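Long-range contact in oligoribonuclease (Colwellia psychrerythraea, PDB 6A4D), which hydrolyses small RNAs, probably as a 3'-to-5' exoribonuclease that trims short oligonucleotides down to mononucleotides: residues I12-L16 with A166-I171. The protein carries 1 engineered substitution. Residues are numbered along the deposited sequence; the frame is centred on the assembly and turned at random.
Sequences IWLDL and AIKESI. Engineered in segment 166-171: A166 (natural residue Asp). With 9RC (5'-O-[(S)-hydroxy(4-nitrophenoxy)phosphoryl]thymidine), chain C.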
loop_
_atom_site.group_PDB
_atom_site.type_symbol
_atom_site.label_atom_id
_atom_site.label_comp_id
_atom_site.label_asym_id
_atom_site.label_seq_id
_atom_site.Cartn_x
_atom_site.Cartn_y
_atom_site.Cartn_z
ATOM N N ILE A 12 6.188 -3.922 -12.780
ATOM C CA ILE A 12 5.057 -3.117 -13.373
ATOM C C ILE A 12 4.769 -1.840 -12.584
ATOM O O ILE A 12 4.320 -1.881 -11.391
ATOM C CB ILE A 12 3.771 -3.942 -13.416
ATOM C CG1 ILE A 12 4.019 -5.277 -14.152
ATOM C CG2 ILE A 12 2.687 -3.135 -14.126
ATOM C CD1 ILE A 12 2.781 -6.160 -14.333
ATOM N N TRP A 13 5.057 -0.709 -13.224
ATOM C CA TRP A 13 4.831 0.595 -12.678
ATOM C C TRP A 13 3.562 1.200 -13.262
ATOM O O TRP A 13 3.351 1.142 -14.450
ATOM C CB TRP A 13 5.967 1.527 -13.021
ATOM C CG TRP A 13 7.220 1.070 -12.427
ATOM C CD1 TRP A 13 8.006 0.056 -12.847
ATOM C CD2 TRP A 13 7.819 1.606 -11.296
ATOM N NE1 TRP A 13 9.085 -0.071 -12.036
ATOM C CE2 TRP A 13 9.014 0.887 -11.079
ATOM C CE3 TRP A 13 7.507 2.675 -10.448
ATOM C CZ2 TRP A 13 9.843 1.132 -10.016
ATOM C CZ3 TRP A 13 8.384 2.940 -9.387
ATOM C CH2 TRP A 13 9.519 2.165 -9.185
ATOM N N LEU A 14 2.725 1.805 -12.437
ATOM C CA LEU A 14 1.612 2.529 -12.993
ATOM C C LEU A 14 1.209 3.757 -12.255
ATOM O O LEU A 14 1.574 4.000 -11.096
ATOM C CB LEU A 14 0.446 1.599 -13.189
ATOM C CG LEU A 14 -0.092 0.808 -12.032
ATOM C CD1 LEU A 14 -1.052 1.668 -11.271
ATOM C CD2 LEU A 14 -0.846 -0.411 -12.557
ATOM N N ASP A 15 0.436 4.570 -12.942
ATOM C CA ASP A 15 -0.142 5.721 -12.302
ATOM C C ASP A 15 -1.511 5.926 -12.892
ATOM O O ASP A 15 -1.722 5.623 -14.053
ATOM C CB ASP A 15 0.751 6.943 -12.486
ATOM C CG ASP A 15 0.165 8.218 -11.846
ATOM O OD1 ASP A 15 -0.107 8.187 -10.618
ATOM O OD2 ASP A 15 -0.025 9.226 -12.589
ATOM N N LEU A 16 -2.425 6.427 -12.053
ATOM C CA LEU A 16 -3.817 6.661 -12.407
ATOM C C LEU A 16 -4.196 8.084 -12.049
ATOM O O LEU A 16 -3.685 8.656 -11.094
ATOM C CB LEU A 16 -4.740 5.759 -11.584
ATOM C CG LEU A 16 -4.806 4.254 -11.824
ATOM C CD1 LEU A 16 -6.034 3.631 -11.169
ATOM C CD2 LEU A 16 -4.811 3.881 -13.277
ATOM N N ALA A 166 4.366 11.285 -14.310
ATOM C CA ALA A 166 4.300 10.944 -12.912
ATOM C C ALA A 166 5.063 9.602 -12.635
ATOM O O ALA A 166 5.826 9.535 -11.692
ATOM C CB ALA A 166 2.864 10.885 -12.456
ATOM N N ILE A 167 4.882 8.583 -13.486
ATOM C CA ILE A 167 5.506 7.274 -13.339
ATOM C C ILE A 167 7.014 7.378 -13.475
ATOM O O ILE A 167 7.728 6.751 -12.702
ATOM C CB ILE A 167 5.054 6.246 -14.410
ATOM C CG1 ILE A 167 3.562 5.929 -14.293
ATOM C CG2 ILE A 167 5.836 4.934 -14.287
ATOM C CD1 ILE A 167 2.989 5.189 -15.493
ATOM N N LYS A 168 7.496 8.131 -14.475
ATOM C CA LYS A 168 8.935 8.256 -14.716
ATOM C C LYS A 168 9.555 8.960 -13.564
ATOM O O LYS A 168 10.675 8.612 -13.141
ATOM C CB LYS A 168 9.231 9.012 -15.982
ATOM C CG LYS A 168 8.814 8.255 -17.236
ATOM C CD LYS A 168 8.456 9.225 -18.358
ATOM C CE LYS A 168 8.536 8.573 -19.727
ATOM N NZ LYS A 168 8.016 9.532 -20.727
ATOM N N GLU A 169 8.822 9.924 -13.027
ATOM C CA GLU A 169 9.178 10.530 -11.754
ATOM C C GLU A 169 9.385 9.597 -10.509
ATOM O O GLU A 169 10.262 9.823 -9.708
ATOM C CB GLU A 169 8.149 11.616 -11.407
ATOM C CG GLU A 169 8.640 13.033 -11.646
ATOM C CD GLU A 169 7.630 14.070 -11.198
ATOM O OE1 GLU A 169 7.252 14.889 -12.068
ATOM O OE2 GLU A 169 7.220 14.047 -9.993
ATOM N N SER A 170 8.509 8.627 -10.326
ATOM C CA SER A 170 8.603 7.661 -9.239
ATOM C C SER A 170 9.834 6.788 -9.429
ATOM O O SER A 170 10.556 6.539 -8.474
ATOM C CB SER A 170 7.359 6.733 -9.194
ATOM O OG SER A 170 6.155 7.477 -9.327
ATOM N N ILE A 171 10.029 6.325 -10.653
ATOM C CA ILE A 171 11.168 5.456 -11.041
ATOM C C ILE A 171 12.431 6.190 -10.731
ATOM O O ILE A 171 13.352 5.647 -10.071
ATOM C CB ILE A 171 11.098 5.115 -12.537
ATOM C CG1 ILE A 171 9.857 4.229 -12.794
ATOM C CG2 ILE A 171 12.348 4.362 -13.061
ATOM C CD1 ILE A 171 9.671 3.825 -14.229
HETATM O OAJ 9RC C . -4.323 9.278 -1.317
HETATM C CAE 9RC C . -4.139 10.449 -0.978
HETATM N NAI 9RC C . -4.833 10.956 0.110
HETATM C CAL 9RC C . -4.635 12.281 0.519
HETATM O OAS 9RC C . -5.281 12.685 1.492
HETATM C CAT 9RC C . -3.718 13.096 -0.162
HETATM C CAU 9RC C . -3.478 14.425 0.226
HETATM C CAF 9RC C . -3.049 12.566 -1.251
HETATM N NAB 9RC C . -3.277 11.228 -1.643
HETATM C CAA 9RC C . -2.601 10.635 -2.799
HETATM O OAC 9RC C . -1.241 10.403 -2.540
HETATM C CAD 9RC C . -2.604 11.610 -3.949
HETATM C CAH 9RC C . -1.611 10.980 -4.841
HETATM O OAK 9RC C . -2.311 10.103 -5.684
HETATM C CAG 9RC C . -0.726 10.215 -3.871
HETATM C CAR 9RC C . 0.621 10.859 -3.872
HETATM O OAQ 9RC C . 1.349 10.234 -2.826
HETATM P PAP 9RC C . 2.819 10.723 -2.528
HETATM O OAO 9RC C . 3.374 9.639 -1.484
HETATM O OAN 9RC C . 2.686 11.996 -1.783
HETATM O OAM 9RC C . 3.378 10.767 -3.988
HETATM C CAV 9RC C . 4.522 11.106 -4.702
HETATM C CAW 9RC C . 4.532 10.912 -6.131
HETATM C CAY 9RC C . 5.709 11.193 -6.914
HETATM C CBA 9RC C . 6.890 11.698 -6.285
HETATM N NBB 9RC C . 8.097 12.011 -6.892
HETATM O OBD 9RC C . 8.928 13.369 -6.543
HETATM O OBC 9RC C . 8.681 11.074 -7.716
HETATM C CAZ 9RC C . 6.820 11.877 -4.900
HETATM C CAX 9RC C . 5.691 11.595 -4.096
#
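Strand 12-16 and helix turn 166-171 pass each other at 7.9 Å between axes, their N-to-C directions 134° apart; the closest CA atoms are those of D15 and I167, at 5.9 Å. The strand is central in a mixed sheet, bonded through its backbone to A32 and I34 on one flank and C108 on the other, so the helix packs on a sheet face by side chains. W13 and D15, alternate residues, both point at it. I171 lies over the W13 indole: its CG1 sits 3.6 Å from the centroid of the six-membered ring, 13° off the normal, a CH-pi contact. I167 fills the gap between W13 and D15, with CG2 3.6 Å from W13 CB and CG1 3.5 Å from D15 CB. The W13 NE1 proton goes to T36 of the adjacent strand. This is the RNase H-like core of an exonuclease whose D15-L16-E17 sequence fits the first acidic motif of the DEDD family; there the C-terminal helix contributes a further Asp, here replaced by the engineered A166. A166 CB is 3.3 Å from D15 OD2, which also lies near the like-charged E17 OE2. One turn on, S170 OG is hydrogen-bonded to N110, and S170 CB approaches W13 CZ3 obliquely at 3.9 Å. The nitro group of 9RC rests against this turn, OBC 2.8 Å from E169 O and 3.6 Å from S170 N.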